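Local coordinates for protein alternansucrase (Leuconostoc mesenteroides, PDB 6HVG) that belongs to the glycoside hydrolase family 70 enzymes, combining a TIM-barrel-related, calcium-bound catalytic region with flanking repeats of the choline-binding and cell-wall-binding type, at residues S647-N652 with T1020-S1025; T927-M932 with N969-F974; V1169-R1174 with N1189-A1194. All blocks are in the same frame, centred on the assembly; numbering follows the deposited sequence.

Interaction 1 (S647-N652 with T1020-S1025); sequences SDANAN and TVATES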
loop_
_atom_site.group_PDB
_atom_site.type_symbol
_atom_site.label_atom_id
_atom_site.label_comp_id
_atom_site.label_asym_id
_atom_site.label_seq_id
_atom_site.Cartn_x
_atom_site.Cartn_y
_atom_site.Cartn_z
ATOM N N SER A 647 38.657 -13.616 -8.772
ATOM C CA SER A 647 38.596 -14.899 -8.059
ATOM C C SER A 647 37.349 -14.991 -7.192
ATOM O O SER A 647 36.724 -13.988 -6.898
ATOM C CB SER A 647 39.835 -15.065 -7.164
ATOM O OG SER A 647 39.762 -14.225 -6.018
ATOM N N ASP A 648 37.019 -16.200 -6.759
ATOM C CA ASP A 648 35.961 -16.407 -5.781
ATOM C C ASP A 648 36.304 -15.830 -4.402
ATOM O O ASP A 648 35.407 -15.401 -3.673
ATOM C CB ASP A 648 35.642 -17.903 -5.643
ATOM C CG ASP A 648 34.873 -18.451 -6.826
ATOM O OD1 ASP A 648 34.388 -17.637 -7.663
ATOM O OD2 ASP A 648 34.738 -19.694 -6.900
ATOM N N ALA A 649 37.591 -15.823 -4.045
ATOM C CA ALA A 649 38.029 -15.273 -2.763
ATOM C C ALA A 649 37.823 -13.753 -2.696
ATOM O O ALA A 649 37.425 -13.219 -1.659
ATOM C CB ALA A 649 39.487 -15.617 -2.508
ATOM N N ASN A 650 38.116 -13.069 -3.795
ATOM C CA ASN A 650 37.875 -11.623 -3.895
ATOM C C ASN A 650 36.380 -11.294 -3.870
ATOM O O ASN A 650 35.941 -10.409 -3.143
ATOM C CB ASN A 650 38.473 -11.052 -5.193
ATOM C CG ASN A 650 39.984 -10.999 -5.179
ATOM O OD1 ASN A 650 40.638 -11.497 -4.256
ATOM N ND2 ASN A 650 40.549 -10.387 -6.204
ATOM N N ALA A 651 35.623 -12.009 -4.700
ATOM C CA ALA A 651 34.175 -11.881 -4.778
ATOM C C ALA A 651 33.539 -12.130 -3.420
ATOM O O ALA A 651 32.771 -11.305 -2.947
ATOM C CB ALA A 651 33.610 -12.851 -5.815
ATOM N N ASN A 652 33.886 -13.247 -2.789
ATOM C CA ASN A 652 33.262 -13.651 -1.533
ATOM C C ASN A 652 33.735 -12.882 -0.315
ATOM O O ASN A 652 33.105 -12.975 0.727
ATOM C CB ASN A 652 33.408 -15.145 -1.314
ATOM C CG ASN A 652 32.738 -15.968 -2.416
ATOM O OD1 ASN A 652 32.299 -15.441 -3.449
ATOM N ND2 ASN A 652 32.632 -17.281 -2.185
ATOM N N THR A 1020 33.980 -25.094 2.554
ATOM C CA THR A 1020 35.022 -24.945 1.563
ATOM C C THR A 1020 35.557 -23.492 1.556
ATOM O O THR A 1020 34.793 -22.536 1.445
ATOM C CB THR A 1020 34.481 -25.351 0.182
ATOM O OG1 THR A 1020 33.959 -26.688 0.243
ATOM C CG2 THR A 1020 35.561 -25.288 -0.874
ATOM N N VAL A 1021 36.868 -23.326 1.706
ATOM C CA VAL A 1021 37.479 -22.016 1.561
ATOM C C VAL A 1021 37.476 -21.606 0.080
ATOM O O VAL A 1021 37.609 -22.437 -0.814
ATOM C CB VAL A 1021 38.903 -22.009 2.154
ATOM C CG1 VAL A 1021 39.648 -20.716 1.832
ATOM C CG2 VAL A 1021 38.826 -22.203 3.670
ATOM N N ALA A 1022 37.279 -20.320 -0.174
ATOM C CA ALA A 1022 37.239 -19.805 -1.531
ATOM C C ALA A 1022 38.647 -19.695 -2.107
ATOM O O ALA A 1022 39.568 -19.247 -1.425
ATOM C CB ALA A 1022 36.566 -18.448 -1.547
ATOM N N THR A 1023 38.791 -20.062 -3.373
ATOM C CA THR A 1023 40.093 -20.176 -4.026
ATOM C C THR A 1023 40.543 -18.885 -4.717
ATOM O O THR A 1023 39.758 -18.219 -5.401
ATOM C CB THR A 1023 40.068 -21.301 -5.085
ATOM O OG1 THR A 1023 39.009 -21.067 -6.027
ATOM C CG2 THR A 1023 39.856 -22.644 -4.413
ATOM N N GLU A 1024 41.831 -18.580 -4.569
ATOM C CA GLU A 1024 42.416 -17.344 -5.077
ATOM C C GLU A 1024 42.689 -17.387 -6.582
ATOM O O GLU A 1024 43.051 -16.378 -7.182
ATOM C CB GLU A 1024 43.717 -17.057 -4.325
ATOM C CG GLU A 1024 43.601 -17.075 -2.797
ATOM C CD GLU A 1024 43.144 -15.748 -2.197
ATOM O OE1 GLU A 1024 42.878 -14.773 -2.938
ATOM O OE2 GLU A 1024 43.063 -15.661 -0.961
ATOM N N SER A 1025 42.544 -18.565 -7.174
ATOM C CA SER A 1025 42.842 -18.763 -8.585
ATOM C C SER A 1025 41.717 -18.229 -9.435
ATOM O O SER A 1025 40.564 -18.187 -9.004
ATOM C CB SER A 1025 43.008 -20.258 -8.886
ATOM O OG SER A 1025 41.776 -20.946 -8.700
#
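The methyl group of A1022 sits against the first turn of helix 648-652, its CB 3.7 Å from CA of A649, while the methyl of A649 points back at the 1020-1025 loop. Alanine suits both positions, since a single carbon on each side lets backbone approach backbone; the two CA atoms are 4.8 Å apart. The CB of E1024 leaves away from the helix, but a bend at chi2 (-85°) swings CD round, and the carboxylate comes to rest over the A649 methyl, OE1 lying 3.5 Å from CB. It crosses the side chain of N650 at about a right angle, the amide and carboxylate planes turned 75° apart, without bonding to it; ND2 of N650 is spent on the carbonyl of G643.

The contact joins the short helix before barrel strand 657-658 to the loop that leads from strand 1003-1009 of the antiparallel sheet to helix 1038-1041 and barrel strand 1045-1047 of the TIM-barrel-like domain. S647 is the N-cap. Its OG lies between the backbone N and the carbonyl carbon (chi1 74°), where it accepts from N650 N at 3.0 Å, while CB, on the loop side, touches the carbonyl O of E1024 at 3.5 Å. D648 is fixed further out, by H1035 through OD1 and N1037 through OD2. Farther along the helix, N652 brings ND2 to 4.2 Å from the A1022 methyl.

Interaction 2 (T927-M932 with N969-F974); sequences TITLHM and NGDLIF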
loop_
_atom_site.group_PDB
_atom_site.type_symbol
_atom_site.label_atom_id
_atom_site.label_comp_id
_atom_site.label_asym_id
_atom_site.label_seq_id
_atom_site.Cartn_x
_atom_site.Cartn_y
_atom_site.Cartn_z
ATOM N N THR A 927 6.905 -47.694 5.641
ATOM C CA THR A 927 8.288 -47.393 5.985
ATOM C C THR A 927 8.735 -46.135 5.262
ATOM O O THR A 927 8.484 -45.968 4.067
ATOM C CB THR A 927 9.228 -48.523 5.558
ATOM O OG1 THR A 927 9.290 -48.577 4.132
ATOM C CG2 THR A 927 8.710 -49.828 6.090
ATOM N N ILE A 928 9.410 -45.251 5.984
ATOM C CA ILE A 928 9.930 -44.020 5.388
ATOM C C ILE A 928 11.451 -44.017 5.413
ATOM O O ILE A 928 12.065 -44.284 6.435
ATOM C CB ILE A 928 9.331 -42.782 6.076
ATOM C CG1 ILE A 928 7.907 -42.591 5.569
ATOM C CG2 ILE A 928 10.142 -41.532 5.776
ATOM C CD1 ILE A 928 7.157 -41.512 6.296
ATOM N N THR A 929 12.050 -43.703 4.265
ATOM C CA THR A 929 13.488 -43.890 4.078
ATOM C C THR A 929 14.281 -42.635 3.701
ATOM O O THR A 929 13.881 -41.841 2.851
ATOM C CB THR A 929 13.765 -44.948 3.001
ATOM O OG1 THR A 929 13.009 -46.126 3.287
ATOM C CG2 THR A 929 15.222 -45.295 2.992
ATOM N N LEU A 930 15.424 -42.495 4.355
ATOM C CA LEU A 930 16.436 -41.506 4.010
ATOM C C LEU A 930 17.600 -42.187 3.309
ATOM O O LEU A 930 18.347 -42.915 3.926
ATOM C CB LEU A 930 16.973 -40.836 5.269
ATOM C CG LEU A 930 16.171 -39.707 5.919
ATOM C CD1 LEU A 930 16.849 -39.280 7.204
ATOM C CD2 LEU A 930 16.014 -38.518 4.989
ATOM N N HIS A 931 17.772 -41.936 2.021
ATOM C CA HIS A 931 18.893 -42.523 1.297
ATOM C C HIS A 931 20.160 -41.680 1.551
ATOM O O HIS A 931 20.533 -40.805 0.761
ATOM C CB HIS A 931 18.582 -42.650 -0.211
ATOM C CG HIS A 931 17.344 -43.427 -0.509
ATOM N ND1 HIS A 931 16.107 -42.831 -0.640
ATOM C CD2 HIS A 931 17.150 -44.751 -0.688
ATOM C CE1 HIS A 931 15.203 -43.758 -0.886
ATOM N NE2 HIS A 931 15.811 -44.932 -0.919
ATOM N N MET A 932 20.817 -41.982 2.665
ATOM C CA MET A 932 22.041 -41.307 3.078
ATOM C C MET A 932 23.208 -41.560 2.128
ATOM O O MET A 932 24.211 -40.869 2.203
ATOM C CB MET A 932 22.456 -41.787 4.467
ATOM C CG MET A 932 21.501 -41.399 5.587
ATOM S SD MET A 932 21.506 -39.625 5.900
ATOM C CE MET A 932 19.996 -39.179 5.146
ATOM N N ASN A 969 22.960 -50.824 1.782
ATOM C CA ASN A 969 22.826 -49.813 0.749
ATOM C C ASN A 969 22.916 -48.396 1.252
ATOM O O ASN A 969 22.949 -47.504 0.447
ATOM C CB ASN A 969 21.526 -50.004 -0.023
ATOM C CG ASN A 969 21.532 -51.284 -0.810
ATOM O OD1 ASN A 969 22.538 -51.655 -1.422
ATOM N ND2 ASN A 969 20.422 -51.984 -0.783
ATOM N N GLY A 970 22.893 -48.173 2.559
ATOM C CA GLY A 970 23.067 -46.828 3.099
ATOM C C GLY A 970 21.765 -46.128 3.429
ATOM O O GLY A 970 21.730 -44.919 3.528
ATOM N N ASP A 971 20.675 -46.875 3.580
ATOM C CA ASP A 971 19.387 -46.267 3.897
ATOM C C ASP A 971 19.063 -46.383 5.388
ATOM O O ASP A 971 19.251 -47.436 6.002
ATOM C CB ASP A 971 18.265 -46.906 3.052
ATOM C CG ASP A 971 18.611 -46.987 1.585
ATOM O OD1 ASP A 971 19.481 -46.205 1.140
ATOM O OD2 ASP A 971 18.033 -47.824 0.867
ATOM N N LEU A 972 18.557 -45.285 5.946
ATOM C CA LEU A 972 18.002 -45.287 7.292
ATOM C C LEU A 972 16.524 -45.575 7.153
ATOM O O LEU A 972 15.807 -44.757 6.571
ATOM C CB LEU A 972 18.135 -43.926 7.947
ATOM C CG LEU A 972 19.501 -43.480 8.447
ATOM C CD1 LEU A 972 19.344 -42.109 9.075
ATOM C CD2 LEU A 972 20.062 -44.473 9.449
ATOM N N ILE A 973 16.051 -46.710 7.681
ATOM C CA ILE A 973 14.635 -47.070 7.525
ATOM C C ILE A 973 13.837 -46.655 8.769
ATOM O O ILE A 973 14.268 -46.874 9.897
ATOM C CB ILE A 973 14.421 -48.572 7.246
ATOM C CG1 ILE A 973 15.489 -49.134 6.288
ATOM C CG2 ILE A 973 13.011 -48.796 6.700
ATOM C CD1 ILE A 973 15.294 -48.770 4.840
ATOM N N PHE A 974 12.670 -46.059 8.551
ATOM C CA PHE A 974 11.814 -45.609 9.641
ATOM C C PHE A 974 10.421 -46.208 9.496
ATOM O O PHE A 974 9.921 -46.370 8.382
ATOM C CB PHE A 974 11.683 -44.085 9.645
ATOM C CG PHE A 974 12.954 -43.355 9.977
ATOM C CD1 PHE A 974 13.892 -43.096 8.995
ATOM C CD2 PHE A 974 13.204 -42.918 11.277
ATOM C CE1 PHE A 974 15.057 -42.408 9.298
ATOM C CE2 PHE A 974 14.369 -42.226 11.591
ATOM C CZ PHE A 974 15.296 -41.971 10.604
#
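I928 and F974 open an antiparallel ladder in which the backbone polar groups of the hydrogen-bonded pairs satisfy one another. I928 N gives to F974 O at 2.7 Å, and F974 N returns a bond to I928 O at 2.8 Å. Two residues on, L930 N reaches L972 O at 3.2 Å and L972 N reaches L930 O at 3.1 Å. Several acceptors do double duty: F974 O also meets the CA-H of T927, and L972 O that of T929. At the M932–G970 end, M932 N is shared between two weak bonds, to G970 O and to L930 O, the latter closing an inverse gamma turn centred on H931; N967 OD1 takes the amide of D971. The backbone of G970 has positive phi (97°), a conformation natural to glycine.

I928, L930, L972 and F974 lie on the buried face, packed on V884 and I913 of the larger antiparallel sheet, with I928 on L880 of a loop; there F974 meets W1007 edge-to-face. T929, H931, D971 and I973 occupy the other face. D971 OD1 approaches H931 CD2 to 3.3 Å, ring and carboxylate planes 81° apart, but NE2 and OD2 stay 4.1 Å apart. The pairing therefore rests on backbone bonds and hydrophobic burial; D971 and H931 add at most a diffuse attraction if the imidazole is charged.

Interaction 3 (V1169-R1174 with N1189-A1194); sequences VVTATR and NLLYVA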
loop_
_atom_site.group_PDB
_atom_site.type_symbol
_atom_site.label_atom_id
_atom_site.label_comp_id
_atom_site.label_asym_id
_atom_site.label_seq_id
_atom_site.Cartn_x
_atom_site.Cartn_y
_atom_site.Cartn_z
ATOM N N VAL A 1169 8.709 25.347 -6.260
ATOM C CA VAL A 1169 7.505 25.198 -7.051
ATOM C C VAL A 1169 7.851 24.315 -8.228
ATOM O O VAL A 1169 8.691 24.668 -9.041
ATOM C CB VAL A 1169 6.926 26.551 -7.526
ATOM C CG1 VAL A 1169 5.732 26.337 -8.441
ATOM C CG2 VAL A 1169 6.505 27.388 -6.335
ATOM N N VAL A 1170 7.193 23.162 -8.299
ATOM C CA VAL A 1170 7.387 22.193 -9.382
ATOM C C VAL A 1170 6.154 22.194 -10.284
ATOM O O VAL A 1170 5.096 22.692 -9.886
ATOM C CB VAL A 1170 7.588 20.739 -8.839
ATOM C CG1 VAL A 1170 8.730 20.679 -7.838
ATOM C CG2 VAL A 1170 6.296 20.187 -8.219
ATOM N N THR A 1171 6.305 21.638 -11.486
ATOM C CA THR A 1171 5.180 21.335 -12.367
ATOM C C THR A 1171 4.878 19.839 -12.242
ATOM O O THR A 1171 5.724 19.005 -12.562
ATOM C CB THR A 1171 5.497 21.680 -13.833
ATOM O OG1 THR A 1171 5.604 23.088 -13.977
ATOM C CG2 THR A 1171 4.386 21.217 -14.743
ATOM N N ALA A 1172 3.668 19.504 -11.810
ATOM C CA ALA A 1172 3.372 18.156 -11.375
ATOM C C ALA A 1172 2.145 17.566 -12.026
ATOM O O ALA A 1172 1.153 18.254 -12.247
ATOM C CB ALA A 1172 3.212 18.122 -9.859
ATOM N N THR A 1173 2.211 16.269 -12.292
ATOM C CA THR A 1173 1.090 15.494 -12.794
ATOM C C THR A 1173 0.814 14.342 -11.842
ATOM O O THR A 1173 1.744 13.720 -11.340
ATOM C CB THR A 1173 1.423 14.916 -14.177
ATOM O OG1 THR A 1173 1.741 15.977 -15.079
ATOM C CG2 THR A 1173 0.268 14.108 -14.743
ATOM N N ARG A 1174 -0.464 14.058 -11.583
ATOM C CA ARG A 1174 -0.870 12.950 -10.704
ATOM C C ARG A 1174 -0.707 11.627 -11.409
ATOM O O ARG A 1174 -1.243 11.426 -12.485
ATOM C CB ARG A 1174 -2.304 13.125 -10.263
ATOM C CG ARG A 1174 -2.851 12.046 -9.354
ATOM C CD ARG A 1174 -2.362 12.226 -7.922
ATOM N NE ARG A 1174 -3.037 11.300 -7.038
ATOM C CZ ARG A 1174 -2.792 9.992 -7.012
ATOM N NH1 ARG A 1174 -1.856 9.440 -7.797
ATOM N NH2 ARG A 1174 -3.481 9.224 -6.180
ATOM N N ASN A 1189 0.098 18.737 -15.355
ATOM C CA ASN A 1189 0.987 19.877 -15.534
ATOM C C ASN A 1189 0.612 21.107 -14.713
ATOM O O ASN A 1189 0.691 22.217 -15.216
ATOM C CB ASN A 1189 1.083 20.234 -17.007
ATOM C CG ASN A 1189 1.672 19.106 -17.840
ATOM O OD1 ASN A 1189 2.753 18.621 -17.579
ATOM N ND2 ASN A 1189 0.974 18.716 -18.867
ATOM N N LEU A 1190 0.229 20.904 -13.451
ATOM C CA LEU A 1190 -0.115 22.011 -12.532
ATOM C C LEU A 1190 1.055 22.413 -11.640
ATOM O O LEU A 1190 1.907 21.592 -11.313
ATOM C CB LEU A 1190 -1.281 21.640 -11.609
ATOM C CG LEU A 1190 -2.565 21.151 -12.281
ATOM C CD1 LEU A 1190 -3.633 20.939 -11.221
ATOM C CD2 LEU A 1190 -3.053 22.122 -13.329
ATOM N N LEU A 1191 1.086 23.677 -11.243
ATOM C CA LEU A 1191 2.137 24.151 -10.364
ATOM C C LEU A 1191 1.786 23.747 -8.941
ATOM O O LEU A 1191 0.629 23.825 -8.503
ATOM C CB LEU A 1191 2.364 25.669 -10.485
ATOM C CG LEU A 1191 2.793 26.244 -11.845
ATOM C CD1 LEU A 1191 3.522 27.573 -11.667
ATOM C CD2 LEU A 1191 3.662 25.305 -12.656
ATOM N N TYR A 1192 2.815 23.310 -8.224
ATOM C CA TYR A 1192 2.650 22.693 -6.914
ATOM C C TYR A 1192 3.838 23.074 -6.070
ATOM O O TYR A 1192 4.943 23.205 -6.593
ATOM C CB TYR A 1192 2.612 21.178 -7.073
ATOM C CG TYR A 1192 2.058 20.421 -5.905
ATOM C CD1 TYR A 1192 0.703 20.257 -5.753
ATOM C CD2 TYR A 1192 2.890 19.812 -4.998
ATOM C CE1 TYR A 1192 0.182 19.539 -4.693
ATOM C CE2 TYR A 1192 2.387 19.098 -3.938
ATOM C CZ TYR A 1192 1.032 18.961 -3.789
ATOM O OH TYR A 1192 0.528 18.249 -2.716
ATOM N N VAL A 1193 3.596 23.277 -4.778
ATOM C CA VAL A 1193 4.661 23.537 -3.826
ATOM C C VAL A 1193 5.030 22.210 -3.202
ATOM O O VAL A 1193 4.224 21.597 -2.529
ATOM C CB VAL A 1193 4.215 24.494 -2.715
ATOM C CG1 VAL A 1193 5.265 24.578 -1.626
ATOM C CG2 VAL A 1193 3.974 25.874 -3.284
ATOM N N ALA A 1194 6.259 21.774 -3.442
ATOM C CA ALA A 1194 6.773 20.546 -2.869
ATOM C C ALA A 1194 7.928 20.847 -1.933
ATOM O O ALA A 1194 8.496 21.928 -1.979
ATOM C CB ALA A 1194 7.229 19.620 -3.977
HETATM O O HOH W 1 2.456 15.568 -17.496
#
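A beta hairpin with a long connection, interrupted by a G1 bulge, forms one side of the six-stranded antiparallel sheet: strand 1166-1175 pairs with the outermost strand, 1190-1197. V1170 N bonds to Y1192 O at 2.8 Å and Y1192 N to V1170 O in return; A1172 N and L1190 O form the next link, at 2.8 Å. In the bulge N1189 and L1190 both face A1172. N1189 adopts left-handed backbone angles (phi 45°), which asparagine tolerates better than most residues.

V1170, A1172, L1190 and Y1192 share one face, where V1170 and Y1192 lie side by side, CG2 to CB 4.0 Å; V1170 touches Y537 and Y1192 touches L535 of the adjoining strand 534-537. CG of Y1192 is anti to the backbone N (chi1 -163°); the ring runs away from strand 1169-1174, and its hydroxyl bonds to E520 and to L1254 N. On the other face beta-branched V1169, well suited to a strand, offers CG1 to L1191 CB at 4.0 Å and CG2 to V1193. T1171 crosses L1191 at a slant, its hydroxyl bonded to D540 OD2. T1173 stitches the bulge instead: its OG1 accepts from N1189 N at 3.2 Å, and a water 2.6 Å from that OG1 donates to N1189 OD1 at 3.1 Å.

Overall arrangement
All three contacts fall within the family 70 region but in different parts of it, and none touches another. Interaction 1 links helix 648-652, just before barrel strand 657-658, to the loop that returns from the large antiparallel sheet, and the chain forming interaction 2 lies between its two segments; their centres are 36 Å apart, with nearest atoms about 17 Å. Interaction 3 follows later in sequence, its centre 52 Å from interaction 1 and 69 Å from interaction 2, on the opposite side of the chain's centre from the latter. Its sheet includes strand 580-582, which carries the calcium ligand D581. The three thus mark the barrel, an accessory beta region and a sheet one of whose strands supplies a calcium ligand.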